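Local coordinates for polyketide synthase III (Ectocarpus siliculosus, PDB 4B0N), which is a type III polyketide synthase of phlorotannin monomer biosynthesis, probably building its product by decarboxylative condensation of malonyl units, at the arachidonic acid site. Sequence-based numbering; all coordinates share one arbitrary frame.

The arachidonic acid site. Residues 62, 83, 91, 93, 98, 163, 194, 224, 227-228, 230, 239-240, 243, 282, 284, 291-293, 295, 366. With ACD (arachidonic acid), chain B.
Arachidonic acid threads a long hydrophobic tunnel, its C1 carbonyl end at the nucleophilic cysteine of this chalcone synthase-like enzyme and its methyl end among aromatic rings. The chain is partly occupied, and the structure alone does not show whether it is a natural substrate or was carried in during preparation. Of its 652 Å² of surface the protein hides 641 Å², so almost none is left to solvent and the contrast is between snug and looser wall. At the reactive end Cys194, with SG anti to the carbonyl carbon (chi1 -81°), brings its thiol to 3.3 Å from C1, with a weak hydrogen bond from SG to O1. One oxygen is modelled on C1, as would suit an acyl chain presented to the nucleophile, but no thioester bond is seen. Apolar branches suit the tight walls here: Leu366 sets CD2 3.4 Å from C5, and Leu284 lays its CD2 beside C4. Cys293, its SG anti to the backbone N (chi1 -171°), borders C2 and C4 with a slim, polarisable sulfur. In mid-tunnel Phe243 brings CD2 to 3.6 Å from C11 and its CZ near C1, so the ring lies inside the bend of the chain; His240 offers a face, with C13 over its centre. Contact is looser at Leu239, whose O stays 4.1 Å from C13. His227 touches C9 and C10 through CB, while its NE2 gives a nearly straight bond (175°) to Thr163 O, fixing the imidazole. Arg91 adds a charged group to a wall that also presents several backbone carbonyls. Its NH1 bonds Phe243 O (2.6 Å) and NH2 meets a lone pair of His240 O, both tilted from the guanidinium plane, which probably offsets part of its charge. Phe93, Phe98 and Phe230 close around the last carbons, Phe98 CZ lying 3.6 Å from C17. The tunnel runs from 3-10 helix 193-195 between strand 290-295 and the end of helix 234-242 to strand 90-93 and helix 59-68, within the thiolase-like fold.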
# COMPACT_ATOMS: atom_id res chain seq x y z
N ALA A 62 1.50 -5.51 -32.33
CA ALA A 62 1.19 -6.36 -31.19
C ALA A 62 0.46 -7.65 -31.60
O ALA A 62 0.76 -8.72 -31.07
CB ALA A 62 0.37 -5.60 -30.16
N TYR A 83 -7.93 -7.71 -31.15
CA TYR A 83 -7.04 -6.56 -31.34
C TYR A 83 -7.64 -5.46 -32.22
O TYR A 83 -7.36 -4.28 -32.02
CB TYR A 83 -5.69 -7.03 -31.90
CG TYR A 83 -4.77 -7.64 -30.86
CD1 TYR A 83 -5.00 -8.93 -30.36
CD2 TYR A 83 -3.67 -6.94 -30.37
CE1 TYR A 83 -4.16 -9.49 -29.41
CE2 TYR A 83 -2.82 -7.49 -29.42
CZ TYR A 83 -3.07 -8.76 -28.94
OH TYR A 83 -2.24 -9.31 -28.00
N ARG A 91 0.08 1.36 -27.87
CA ARG A 91 0.38 1.41 -26.43
C ARG A 91 1.89 1.28 -26.18
O ARG A 91 2.63 0.80 -27.03
CB ARG A 91 -0.43 0.38 -25.63
CG ARG A 91 -0.43 -1.03 -26.19
CD ARG A 91 -1.62 -1.83 -25.70
NE ARG A 91 -1.75 -3.08 -26.45
CZ ARG A 91 -1.43 -4.28 -25.98
NH1 ARG A 91 -0.98 -4.43 -24.74
NH2 ARG A 91 -1.57 -5.35 -26.75
N PHE A 93 5.43 0.18 -24.08
CA PHE A 93 6.05 -0.89 -23.30
C PHE A 93 7.50 -0.56 -22.91
O PHE A 93 8.21 0.12 -23.64
CB PHE A 93 6.02 -2.21 -24.08
CG PHE A 93 4.65 -2.62 -24.55
CD1 PHE A 93 3.60 -2.78 -23.64
CD2 PHE A 93 4.41 -2.87 -25.89
CE1 PHE A 93 2.34 -3.16 -24.08
CE2 PHE A 93 3.16 -3.26 -26.33
CZ PHE A 93 2.12 -3.40 -25.42
N PHE A 98 8.36 -6.60 -27.90
CA PHE A 98 7.20 -6.41 -28.78
C PHE A 98 7.52 -5.53 -29.99
O PHE A 98 6.73 -5.44 -30.93
CB PHE A 98 6.02 -5.85 -27.98
CG PHE A 98 5.71 -6.65 -26.74
CD1 PHE A 98 5.18 -7.93 -26.84
CD2 PHE A 98 5.95 -6.12 -25.48
CE1 PHE A 98 4.89 -8.67 -25.71
CE2 PHE A 98 5.67 -6.86 -24.34
CZ PHE A 98 5.14 -8.13 -24.45
N THR A 163 1.58 -3.55 -10.20
CA THR A 163 2.45 -4.32 -11.08
C THR A 163 3.90 -4.39 -10.58
O THR A 163 4.76 -4.99 -11.23
CB THR A 163 2.44 -3.77 -12.52
OG1 THR A 163 2.75 -2.37 -12.51
CG2 THR A 163 1.07 -3.99 -13.16
N CYS A 194 -7.02 -0.84 -10.71
CA CYS A 194 -7.08 0.25 -11.68
C CYS A 194 -7.60 1.58 -11.12
O CYS A 194 -7.64 2.58 -11.84
CB CYS A 194 -7.95 -0.16 -12.87
SG CYS A 194 -7.12 -1.18 -14.11
N SER A 224 2.66 -3.32 -16.90
CA SER A 224 2.06 -4.63 -17.19
C SER A 224 2.80 -5.41 -18.29
O SER A 224 2.49 -6.58 -18.54
CB SER A 224 0.56 -4.50 -17.50
OG SER A 224 0.29 -3.46 -18.43
N HIS A 227 4.70 -8.62 -17.04
CA HIS A 227 3.90 -9.74 -16.53
C HIS A 227 3.22 -10.55 -17.60
O HIS A 227 2.30 -11.32 -17.31
CB HIS A 227 2.87 -9.23 -15.53
CG HIS A 227 3.47 -8.57 -14.31
ND1 HIS A 227 4.08 -9.27 -13.34
CD2 HIS A 227 3.54 -7.23 -13.94
CE1 HIS A 227 4.52 -8.42 -12.39
NE2 HIS A 227 4.19 -7.17 -12.76
N THR A 228 3.68 -10.41 -18.84
CA THR A 228 3.06 -11.10 -19.97
C THR A 228 3.38 -12.60 -19.94
O THR A 228 4.52 -12.99 -19.66
CB THR A 228 3.47 -10.48 -21.33
OG1 THR A 228 4.68 -11.09 -21.80
CG2 THR A 228 3.67 -8.98 -21.19
N PHE A 230 1.14 -14.90 -22.15
CA PHE A 230 0.49 -15.46 -23.33
C PHE A 230 -0.01 -16.89 -23.10
O PHE A 230 0.44 -17.84 -23.74
CB PHE A 230 1.40 -15.38 -24.57
CG PHE A 230 1.27 -14.10 -25.34
CD1 PHE A 230 0.03 -13.65 -25.79
CD2 PHE A 230 2.41 -13.35 -25.64
CE1 PHE A 230 -0.08 -12.47 -26.51
CE2 PHE A 230 2.30 -12.16 -26.36
CZ PHE A 230 1.06 -11.73 -26.80
N LEU A 239 -6.83 -9.53 -22.13
CA LEU A 239 -6.03 -8.67 -21.27
C LEU A 239 -4.74 -8.22 -21.95
O LEU A 239 -4.38 -7.05 -21.89
CB LEU A 239 -5.69 -9.37 -19.94
CG LEU A 239 -6.83 -9.91 -19.06
CD1 LEU A 239 -6.23 -10.65 -17.88
CD2 LEU A 239 -7.78 -8.82 -18.59
N HIS A 240 -4.06 -9.17 -22.61
CA HIS A 240 -2.81 -8.90 -23.32
C HIS A 240 -2.98 -7.90 -24.42
O HIS A 240 -2.04 -7.16 -24.74
CB HIS A 240 -2.23 -10.20 -23.86
CG HIS A 240 -1.49 -11.01 -22.83
ND1 HIS A 240 -0.15 -11.03 -22.76
CD2 HIS A 240 -1.95 -11.84 -21.81
CE1 HIS A 240 0.24 -11.83 -21.75
NE2 HIS A 240 -0.87 -12.33 -21.17
N PHE A 243 -3.98 -4.24 -21.72
CA PHE A 243 -3.09 -3.67 -20.70
C PHE A 243 -1.77 -3.15 -21.28
O PHE A 243 -1.23 -3.73 -22.22
CB PHE A 243 -2.80 -4.68 -19.58
CG PHE A 243 -4.00 -5.01 -18.73
CD1 PHE A 243 -5.04 -4.09 -18.56
CD2 PHE A 243 -4.08 -6.23 -18.07
CE1 PHE A 243 -6.14 -4.40 -17.77
CE2 PHE A 243 -5.18 -6.54 -17.28
CZ PHE A 243 -6.21 -5.62 -17.13
N ILE A 282 -13.40 -8.16 -10.50
CA ILE A 282 -11.95 -7.99 -10.66
C ILE A 282 -11.22 -8.80 -9.59
O ILE A 282 -11.27 -8.46 -8.41
CB ILE A 282 -11.53 -6.50 -10.57
CG1 ILE A 282 -12.35 -5.63 -11.54
CG2 ILE A 282 -10.04 -6.35 -10.85
CD1 ILE A 282 -12.31 -4.14 -11.24
N LEU A 284 -7.38 -10.39 -8.56
CA LEU A 284 -5.94 -10.26 -8.83
C LEU A 284 -5.15 -11.31 -8.07
O LEU A 284 -5.47 -11.64 -6.93
CB LEU A 284 -5.44 -8.87 -8.42
CG LEU A 284 -6.29 -7.63 -8.70
CD1 LEU A 284 -5.59 -6.38 -8.16
CD2 LEU A 284 -6.59 -7.48 -10.18
N ILE A 291 2.47 -11.57 -11.89
CA ILE A 291 1.20 -11.05 -11.38
C ILE A 291 0.18 -11.11 -12.51
O ILE A 291 0.44 -10.64 -13.62
CB ILE A 291 1.34 -9.59 -10.88
CG1 ILE A 291 2.33 -9.53 -9.71
CG2 ILE A 291 -0.02 -9.03 -10.49
CD1 ILE A 291 2.82 -8.14 -9.37
N THR A 292 -0.97 -11.71 -12.24
CA THR A 292 -2.03 -11.79 -13.24
C THR A 292 -3.31 -11.09 -12.83
O THR A 292 -3.59 -10.86 -11.65
CB THR A 292 -2.38 -13.25 -13.61
OG1 THR A 292 -2.43 -14.06 -12.43
CG2 THR A 292 -1.36 -13.81 -14.59
N CYS A 293 -4.08 -10.73 -13.85
CA CYS A 293 -5.40 -10.19 -13.67
C CYS A 293 -6.38 -11.17 -14.29
O CYS A 293 -6.00 -11.96 -15.16
CB CYS A 293 -5.49 -8.83 -14.36
SG CYS A 293 -7.01 -7.93 -14.01
N LEU A 295 -10.67 -10.78 -15.27
CA LEU A 295 -11.94 -10.07 -15.22
C LEU A 295 -13.04 -10.93 -15.80
O LEU A 295 -12.84 -11.59 -16.83
CB LEU A 295 -11.84 -8.77 -16.01
CG LEU A 295 -10.60 -7.89 -15.81
CD1 LEU A 295 -10.56 -6.79 -16.86
CD2 LEU A 295 -10.55 -7.31 -14.41
N LEU A 366 -3.76 0.91 -16.21
CA LEU A 366 -4.18 0.71 -14.82
C LEU A 366 -4.33 2.05 -14.07
O LEU A 366 -5.13 2.90 -14.48
CB LEU A 366 -3.24 -0.25 -14.06
CG LEU A 366 -3.13 -1.72 -14.45
CD1 LEU A 366 -2.33 -1.94 -15.72
CD2 LEU A 366 -2.51 -2.50 -13.31
C1 ACD B . -8.23 -4.30 -13.88
C2 ACD B . -7.32 -4.44 -12.68
C3 ACD B . -5.86 -4.42 -13.14
C4 ACD B . -5.00 -5.33 -12.27
C5 ACD B . -3.70 -5.63 -12.97
C6 ACD B . -2.80 -6.44 -12.41
C7 ACD B . -1.50 -6.71 -13.13
C8 ACD B . -1.64 -7.84 -14.12
C9 ACD B . -0.83 -7.87 -15.18
C10 ACD B . -0.93 -8.99 -16.19
C11 ACD B . -1.30 -8.44 -17.54
C12 ACD B . -0.61 -8.79 -18.62
C13 ACD B . -0.99 -8.23 -19.97
C14 ACD B . 0.22 -7.69 -20.69
C15 ACD B . 0.05 -6.99 -21.81
C16 ACD B . 1.24 -6.44 -22.56
C17 ACD B . 1.69 -7.45 -23.60
C18 ACD B . 1.34 -7.02 -25.02
C19 ACD B . 0.87 -8.23 -25.83
C20 ACD B . 0.77 -7.89 -27.30
O1 ACD B . -9.18 -3.48 -13.83